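Local coordinates for germination protein YpeB (Bacillus megaterium QM B1551, PDB 5BOI), which is involved in the germination of Bacillus spores, this C-terminal part being built of PepSY-type domains with a probable inhibitory role, at residues 54-59 against 74-79; 127-132 against 183-188; 166-171 against 200-205. All coordinates share one frame; numbering follows the deposited sequence.

Contact 1. Residues 54-59 against 74-79; sequences TNQETY and EDRDIK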
# COMPACT_ATOMS: atom_id res chain seq x y z
N THR A 54 -12.81 23.26 -12.32
CA THR A 54 -13.50 23.17 -11.05
C THR A 54 -12.48 23.68 -10.05
O THR A 54 -11.33 23.85 -10.41
CB THR A 54 -13.93 21.74 -10.71
OG1 THR A 54 -12.78 20.96 -10.42
CG2 THR A 54 -14.66 21.13 -11.89
N ASN A 55 -12.86 23.93 -8.80
CA ASN A 55 -11.85 24.29 -7.81
C ASN A 55 -11.55 23.11 -6.87
O ASN A 55 -11.41 23.28 -5.66
CB ASN A 55 -12.28 25.52 -7.03
CG ASN A 55 -12.02 26.81 -7.79
OD1 ASN A 55 -11.38 26.80 -8.84
ND2 ASN A 55 -12.50 27.93 -7.25
N GLN A 56 -11.48 21.93 -7.47
CA GLN A 56 -11.05 20.72 -6.77
C GLN A 56 -9.60 20.85 -6.30
O GLN A 56 -8.72 21.27 -7.06
CB GLN A 56 -11.18 19.50 -7.69
CG GLN A 56 -12.60 19.00 -7.93
CD GLN A 56 -13.22 18.31 -6.72
OE1 GLN A 56 -12.62 18.25 -5.64
NE2 GLN A 56 -14.42 17.77 -6.90
N GLU A 57 -9.36 20.48 -5.05
CA GLU A 57 -8.02 20.59 -4.49
C GLU A 57 -7.40 19.22 -4.23
O GLU A 57 -8.08 18.28 -3.82
CB GLU A 57 -8.04 21.41 -3.20
CG GLU A 57 -8.50 22.84 -3.39
CD GLU A 57 -8.44 23.63 -2.11
OE1 GLU A 57 -7.44 23.50 -1.37
OE2 GLU A 57 -9.39 24.38 -1.82
N THR A 58 -6.09 19.14 -4.47
CA THR A 58 -5.32 17.92 -4.24
C THR A 58 -4.16 18.26 -3.31
O THR A 58 -3.49 19.28 -3.49
CB THR A 58 -4.79 17.32 -5.55
OG1 THR A 58 -5.89 16.86 -6.35
CG2 THR A 58 -3.84 16.14 -5.28
N TYR A 59 -3.94 17.40 -2.32
CA TYR A 59 -2.89 17.61 -1.35
C TYR A 59 -1.82 16.55 -1.53
O TYR A 59 -2.13 15.36 -1.60
CB TYR A 59 -3.45 17.59 0.07
CG TYR A 59 -4.67 18.47 0.23
CD1 TYR A 59 -5.94 18.00 -0.08
CD2 TYR A 59 -4.55 19.78 0.68
CE1 TYR A 59 -7.06 18.81 0.06
CE2 TYR A 59 -5.66 20.59 0.82
CZ TYR A 59 -6.91 20.10 0.51
OH TYR A 59 -8.02 20.91 0.65
N GLU A 74 -6.64 13.48 -3.35
CA GLU A 74 -7.50 14.33 -4.17
C GLU A 74 -8.85 14.33 -3.50
O GLU A 74 -9.53 13.31 -3.48
CB GLU A 74 -7.62 13.80 -5.61
CG GLU A 74 -6.29 13.61 -6.33
CD GLU A 74 -6.48 13.30 -7.82
OE1 GLU A 74 -7.60 13.49 -8.33
OE2 GLU A 74 -5.50 12.86 -8.46
N ASP A 75 -9.24 15.47 -2.94
CA ASP A 75 -10.46 15.56 -2.15
C ASP A 75 -11.69 15.70 -3.05
O ASP A 75 -12.20 16.81 -3.26
CB ASP A 75 -10.38 16.72 -1.16
CG ASP A 75 -11.53 16.72 -0.17
OD1 ASP A 75 -12.06 15.63 0.13
OD2 ASP A 75 -11.89 17.81 0.30
N ARG A 76 -12.15 14.57 -3.55
CA ARG A 76 -13.15 14.52 -4.61
C ARG A 76 -14.10 13.35 -4.41
O ARG A 76 -13.66 12.22 -4.19
CB ARG A 76 -12.45 14.42 -5.97
CG ARG A 76 -13.36 14.61 -7.17
CD ARG A 76 -12.56 14.70 -8.47
NE ARG A 76 -12.22 13.40 -9.05
CZ ARG A 76 -11.00 12.86 -9.01
NH1 ARG A 76 -10.80 11.67 -9.58
NH2 ARG A 76 -10.00 13.49 -8.42
N ASP A 77 -15.40 13.61 -4.49
CA ASP A 77 -16.40 12.55 -4.38
C ASP A 77 -16.76 11.98 -5.75
O ASP A 77 -17.02 12.74 -6.69
CB ASP A 77 -17.65 13.08 -3.67
CG ASP A 77 -18.64 11.99 -3.36
OD1 ASP A 77 -18.34 11.13 -2.50
OD2 ASP A 77 -19.72 11.98 -3.98
N ILE A 78 -16.78 10.66 -5.86
CA ILE A 78 -16.95 9.96 -7.14
C ILE A 78 -18.43 9.61 -7.42
O ILE A 78 -19.05 8.88 -6.65
CB ILE A 78 -16.09 8.68 -7.19
CG1 ILE A 78 -14.63 8.99 -6.81
CG2 ILE A 78 -16.20 7.99 -8.53
CD1 ILE A 78 -13.97 10.08 -7.69
N LYS A 79 -18.98 10.13 -8.52
CA LYS A 79 -20.42 10.06 -8.73
C LYS A 79 -20.91 8.78 -9.37
O LYS A 79 -22.07 8.43 -9.23
CB LYS A 79 -20.89 11.27 -9.55
CG LYS A 79 -20.40 12.60 -8.98
CD LYS A 79 -20.93 12.82 -7.56
CE LYS A 79 -20.22 14.00 -6.91
NZ LYS A 79 -20.46 14.08 -5.44
O HOH W 1 -11.54 19.82 -3.47
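Thr58 and Glu74 face each other as an antiparallel, non-hydrogen-bonded pair, with CA atoms 4.2 Å apart. Next to this pair the backbone N-H of Asp75 donates to the carbonyl O of Glu57, with N to O 3.2 Å. Asp75 is the centre of an inverse gamma turn. The two segments then move apart, and Gln56 and Arg76 have their CA atoms 6.9 Å apart. A water bridges the two backbones here. It accepts from Glu57 N and donates to Asp75 O.

The side chains of Thr58 and Glu74 lie side by side on one face of the sheet and point the same way. Thr58 CG2 is anti to its backbone N, while OG1 lies beside it (chi1 -66°). Both branches reach Glu74 CG, OG1 at 3.3 Å and CG2 at 3.7 Å. The Glu74 chain runs on extended to a salt bridge with Arg76 NH2 within its own segment, whose very short modelled length is doubtful. The Gln56 side chain bends at chi2 (-72°) and crosses that of Arg76 at about a right angle, its amide end against Arg76 CG. Tyr59 meets Asp75 CB with the edge of its ring, through CE1 at 4.1 Å.

The contact lies at the surface, where the hairpin of strands 57-63 and 69-74 opens into loops. Strand 44-50 flanks the first segment, with Glu57 and Tyr59 on Thr48. On the other side Glu74 bonds through its backbone to Ile147 of strand 146-150, and Arg76 packs on Ile147 and on Ser140 of strand 134-140.

Contact 2. Residues 127-132 against 183-188; sequences GVRIYP and VMEERL. With SO4 (sulfate ion), chain C.
Arg129 N donates to Leu188 O, with N to O 3.1 Å. The second polar link is looser. Arg129 NH2 forms a salt bridge with Glu185 OE2 at 3.5 Å, and its hydrogen bond is weak. The Arg129 chain is extended from CG to NE and crosses Glu185 at about a right angle. The same OE2 sits over the centre of one face of the Arg187 guanidinium, so their attraction is of charge alone. Arg187 NH2 donates to sulfate O2 at 3.0 Å, with a weak second bond from NE. Its NH1 bonds Glu186 O. That oxygen lies in the guanidinium plane, while the donor stands above the carbonyl plane.

Arg187 CG, anti to its carbonyl carbon (chi1 -63°), lies over the centre of one face of the Arg129 guanidinium. Outward, Val128 CA makes a CA-H...O contact with Leu188 O, and Val128 CG2 packs on Leu188 CB at 4.1 Å.

The backbone bond belongs to the parallel pairing of strand 129-130 with strand 182-192. Beside it, two arginines crowd together, and Glu185 and the sulfate probably offset their charge. The sulfate probably comes from the crystallisation liquor and is not by itself evidence of a natural ligand.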
# COMPACT_ATOMS: atom_id res chain seq x y z
N GLY A 127 10.62 -13.68 -2.04
CA GLY A 127 9.18 -13.74 -2.11
C GLY A 127 8.49 -13.63 -0.76
O GLY A 127 7.25 -13.73 -0.69
N VAL A 128 9.25 -13.37 0.30
CA VAL A 128 8.63 -13.17 1.62
C VAL A 128 7.83 -11.84 1.63
O VAL A 128 8.35 -10.79 1.23
CB VAL A 128 9.67 -13.17 2.75
CG1 VAL A 128 8.97 -13.01 4.12
CG2 VAL A 128 10.52 -14.46 2.74
N ARG A 129 6.58 -11.88 2.08
CA ARG A 129 5.73 -10.68 2.11
C ARG A 129 5.91 -9.91 3.41
O ARG A 129 5.68 -10.45 4.49
CB ARG A 129 4.26 -11.06 1.92
CG ARG A 129 4.01 -11.46 0.47
CD ARG A 129 2.70 -12.17 0.20
NE ARG A 129 2.77 -12.75 -1.14
CZ ARG A 129 1.73 -13.27 -1.79
NH1 ARG A 129 0.52 -13.28 -1.24
NH2 ARG A 129 1.91 -13.77 -3.01
N ILE A 130 6.33 -8.66 3.30
CA ILE A 130 6.62 -7.85 4.49
C ILE A 130 5.44 -6.92 4.72
O ILE A 130 5.39 -5.80 4.19
CB ILE A 130 7.91 -7.02 4.33
CG1 ILE A 130 9.08 -7.86 3.80
CG2 ILE A 130 8.25 -6.30 5.61
CD1 ILE A 130 9.49 -8.98 4.71
N TYR A 131 4.47 -7.39 5.48
CA TYR A 131 3.24 -6.62 5.66
C TYR A 131 3.40 -5.22 6.29
O TYR A 131 2.65 -4.32 5.92
CB TYR A 131 2.22 -7.47 6.44
CG TYR A 131 1.51 -8.45 5.51
CD1 TYR A 131 2.10 -9.66 5.18
CD2 TYR A 131 0.27 -8.15 4.98
CE1 TYR A 131 1.47 -10.54 4.32
CE2 TYR A 131 -0.37 -9.01 4.14
CZ TYR A 131 0.22 -10.18 3.80
OH TYR A 131 -0.45 -11.02 2.94
N PRO A 132 4.37 -5.02 7.21
CA PRO A 132 4.58 -3.65 7.72
C PRO A 132 4.99 -2.62 6.66
O PRO A 132 4.71 -1.43 6.82
CB PRO A 132 5.73 -3.83 8.73
CG PRO A 132 5.61 -5.26 9.18
CD PRO A 132 5.17 -6.01 7.96
N VAL A 183 -7.26 -24.63 1.64
CA VAL A 183 -6.13 -23.79 1.25
C VAL A 183 -6.05 -23.61 -0.25
O VAL A 183 -6.22 -24.57 -1.00
CB VAL A 183 -4.80 -24.37 1.76
CG1 VAL A 183 -3.65 -23.45 1.40
CG2 VAL A 183 -4.86 -24.58 3.26
N MET A 184 -5.79 -22.39 -0.68
CA MET A 184 -5.58 -22.13 -2.10
C MET A 184 -4.15 -21.64 -2.37
O MET A 184 -3.62 -21.79 -3.46
CB MET A 184 -6.60 -21.11 -2.60
CG MET A 184 -8.03 -21.62 -2.50
SD MET A 184 -9.27 -20.30 -2.43
CE MET A 184 -8.40 -18.94 -3.20
N GLU A 185 -3.52 -21.08 -1.34
CA GLU A 185 -2.19 -20.49 -1.51
C GLU A 185 -1.43 -20.43 -0.18
O GLU A 185 -2.03 -20.21 0.87
CB GLU A 185 -2.32 -19.09 -2.11
CG GLU A 185 -0.98 -18.43 -2.36
CD GLU A 185 -1.04 -17.40 -3.48
OE1 GLU A 185 -1.89 -17.56 -4.38
OE2 GLU A 185 -0.23 -16.46 -3.45
N GLU A 186 -0.12 -20.61 -0.24
CA GLU A 186 0.73 -20.45 0.95
C GLU A 186 2.04 -19.74 0.60
O GLU A 186 2.68 -20.09 -0.38
CB GLU A 186 1.05 -21.82 1.57
CG GLU A 186 2.04 -21.80 2.74
CD GLU A 186 3.50 -21.71 2.29
OE1 GLU A 186 3.86 -22.39 1.31
OE2 GLU A 186 4.29 -20.96 2.91
N ARG A 187 2.44 -18.79 1.44
CA ARG A 187 3.71 -18.06 1.30
C ARG A 187 4.31 -17.78 2.67
O ARG A 187 3.62 -17.88 3.67
CB ARG A 187 3.49 -16.73 0.57
CG ARG A 187 2.99 -16.85 -0.87
CD ARG A 187 4.04 -17.48 -1.80
NE ARG A 187 3.63 -17.35 -3.20
CZ ARG A 187 2.74 -18.14 -3.81
NH1 ARG A 187 2.19 -19.15 -3.16
NH2 ARG A 187 2.43 -17.92 -5.08
N LEU A 188 5.59 -17.40 2.73
CA LEU A 188 6.15 -16.87 3.99
C LEU A 188 5.88 -15.37 4.11
O LEU A 188 5.80 -14.65 3.11
CB LEU A 188 7.65 -17.11 4.07
CG LEU A 188 8.12 -18.49 4.50
CD1 LEU A 188 9.61 -18.61 4.21
CD2 LEU A 188 7.88 -18.70 6.01
S SO4 C . 5.25 -15.22 -6.44
O1 SO4 C . 5.79 -13.97 -5.91
O2 SO4 C . 3.88 -15.41 -5.97
O3 SO4 C . 6.07 -16.35 -6.01
O4 SO4 C . 5.24 -15.15 -7.91

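Contact 3. Residues 166-171 against 200-205; sequences PKISKE and LCYEFL
Tyr202 OH donates to Ile168 O at 2.7 Å, and the hydroxyl lies in the plane of that carbonyl. This short bond ties the tip of the tyrosine to the loop before helix 170-175. Pro166 crosses the tyrosine at about a right angle, with its CB 3.3 Å from OH. Lys170 covers one face of the ring. Its CA stands 3.9 Å from the ring centroid, offset toward the rim, in a CH-pi contact, while its CB reaches CE1 at 3.6 Å. Ile168 CG1 packs against CE2 at 4.0 Å, the two side chains crossing. Thus hydroxyl, face and rim all meet the same short run of chain.

Further out, Pro166 CG touches Leu200 CD2 at 4.1 Å. Phe204 turns the edge of its ring to the carbonyl O of Lys170, through CZ. Tyr202 CB points toward the loop, and chi1 (-69°) sets CG anti to the carbonyl carbon. Ser169 takes the N-cap position of the helix, and Gln172 bonds its backbone N. Backbone bonds from Lys167 and Ile168 to Ala219 anchor the loop, and Ala219 also bonds Leu200. Ala173 of helix 170-175 packs on both Tyr202 and Phe204, and Glu186 and Leu188 of strand 182-192 touch Tyr202 as well.

The contact joins the start of a helix to strand 198-208 in the region of the peptidase propeptide and YPEB family. Tyr202 is buried, and its hydroxyl proton is used by the carbonyl of Ile168. The bond restrains the tyrosine tip. Around it the contacts are mostly carbon packing, with the Glu186 carboxylate against the ring.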
# COMPACT_ATOMS: atom_id res chain seq x y z
N PRO A 166 12.55 -20.78 9.26
CA PRO A 166 11.47 -21.35 10.07
C PRO A 166 11.96 -22.51 10.88
O PRO A 166 12.88 -23.21 10.43
CB PRO A 166 10.45 -21.82 9.03
CG PRO A 166 10.74 -21.02 7.81
CD PRO A 166 12.21 -20.73 7.83
N LYS A 167 11.36 -22.72 12.04
CA LYS A 167 11.64 -23.91 12.85
C LYS A 167 10.67 -25.06 12.55
O LYS A 167 10.92 -26.20 12.96
CB LYS A 167 11.57 -23.60 14.36
CG LYS A 167 12.33 -22.39 14.86
CD LYS A 167 13.82 -22.50 14.71
CE LYS A 167 14.48 -21.34 15.45
NZ LYS A 167 14.06 -20.04 14.87
N ILE A 168 9.57 -24.77 11.87
CA ILE A 168 8.66 -25.82 11.43
C ILE A 168 8.48 -25.73 9.92
O ILE A 168 8.67 -24.67 9.33
CB ILE A 168 7.27 -25.76 12.13
CG1 ILE A 168 6.43 -24.57 11.63
CG2 ILE A 168 7.43 -25.77 13.66
CD1 ILE A 168 5.00 -24.53 12.22
N SER A 169 8.13 -26.85 9.30
CA SER A 169 7.98 -26.91 7.84
C SER A 169 6.63 -26.35 7.39
O SER A 169 5.72 -26.19 8.22
CB SER A 169 8.12 -28.34 7.36
OG SER A 169 6.96 -29.07 7.73
N LYS A 170 6.47 -26.06 6.10
CA LYS A 170 5.17 -25.56 5.63
C LYS A 170 4.10 -26.63 5.77
O LYS A 170 2.92 -26.32 5.99
CB LYS A 170 5.25 -25.08 4.17
CG LYS A 170 5.71 -26.13 3.20
CD LYS A 170 5.27 -25.77 1.78
CE LYS A 170 6.36 -26.09 0.78
NZ LYS A 170 7.52 -25.17 0.94
N GLU A 171 4.50 -27.89 5.64
CA GLU A 171 3.58 -29.00 5.83
C GLU A 171 3.09 -29.06 7.28
O GLU A 171 1.90 -29.24 7.54
CB GLU A 171 4.25 -30.32 5.42
CG GLU A 171 4.64 -30.39 3.93
CD GLU A 171 5.88 -29.57 3.57
OE1 GLU A 171 6.67 -29.22 4.48
OE2 GLU A 171 6.06 -29.26 2.37
N LEU A 200 8.05 -14.04 11.93
CA LEU A 200 7.96 -14.78 10.67
C LEU A 200 6.83 -15.79 10.74
O LEU A 200 6.75 -16.57 11.70
CB LEU A 200 9.29 -15.49 10.36
CG LEU A 200 9.38 -16.23 9.02
CD1 LEU A 200 9.36 -15.27 7.82
CD2 LEU A 200 10.64 -17.12 8.96
N CYS A 201 5.98 -15.81 9.71
CA CYS A 201 4.81 -16.70 9.64
C CYS A 201 4.65 -17.39 8.30
O CYS A 201 5.07 -16.87 7.28
CB CYS A 201 3.51 -15.93 9.90
SG CYS A 201 3.38 -15.06 11.46
N TYR A 202 3.99 -18.54 8.29
CA TYR A 202 3.45 -19.05 7.03
C TYR A 202 2.08 -18.41 6.87
O TYR A 202 1.26 -18.48 7.79
CB TYR A 202 3.29 -20.56 7.06
CG TYR A 202 4.62 -21.29 7.07
CD1 TYR A 202 5.30 -21.50 5.89
CD2 TYR A 202 5.17 -21.75 8.26
CE1 TYR A 202 6.53 -22.15 5.88
CE2 TYR A 202 6.40 -22.43 8.28
CZ TYR A 202 7.08 -22.61 7.07
OH TYR A 202 8.31 -23.27 7.05
N GLU A 203 1.84 -17.80 5.71
CA GLU A 203 0.57 -17.17 5.41
C GLU A 203 -0.23 -18.10 4.50
O GLU A 203 0.27 -18.56 3.49
CB GLU A 203 0.79 -15.82 4.72
CG GLU A 203 -0.49 -15.18 4.20
CD GLU A 203 -0.24 -14.35 2.96
OE1 GLU A 203 0.75 -13.58 2.97
OE2 GLU A 203 -1.03 -14.47 2.00
N PHE A 204 -1.48 -18.38 4.87
CA PHE A 204 -2.35 -19.21 4.07
C PHE A 204 -3.56 -18.40 3.60
O PHE A 204 -4.21 -17.72 4.40
CB PHE A 204 -2.83 -20.43 4.88
CG PHE A 204 -1.72 -21.39 5.28
CD1 PHE A 204 -1.32 -22.40 4.41
CD2 PHE A 204 -1.08 -21.26 6.51
CE1 PHE A 204 -0.29 -23.29 4.76
CE2 PHE A 204 -0.08 -22.13 6.89
CZ PHE A 204 0.33 -23.16 6.00
N LEU A 205 -3.85 -18.50 2.31
CA LEU A 205 -5.06 -17.92 1.74
C LEU A 205 -6.00 -19.07 1.41
O LEU A 205 -5.62 -20.00 0.70
CB LEU A 205 -4.71 -17.10 0.50
CG LEU A 205 -5.70 -16.21 -0.24
CD1 LEU A 205 -6.46 -15.33 0.72
CD2 LEU A 205 -4.91 -15.35 -1.22

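Overall arrangement
Contacts 2 and 3 are close neighbours, with centres 9 Å apart, and their segments alternate along the chain. They join through the antiparallel pairing of strands 182-192 and 198-208. Arg187 O lies 2.7 Å from Glu203 N, a probable hydrogen bond, and Met184 and Glu185 form a classic beta bulge opposite Leu205. Glu186 packs on Tyr202 and Phe204. Contact 2 links the YpeB PepSY1 and PepSY2 family region to the peptidase propeptide and YPEB region that holds contact 3. Contact 1 lies across the centre of the chain, its centre 35 Å from that of contact 2 and 44 Å from that of contact 3. Two sulfates, probably from the crystallisation liquor, lie at contact 2.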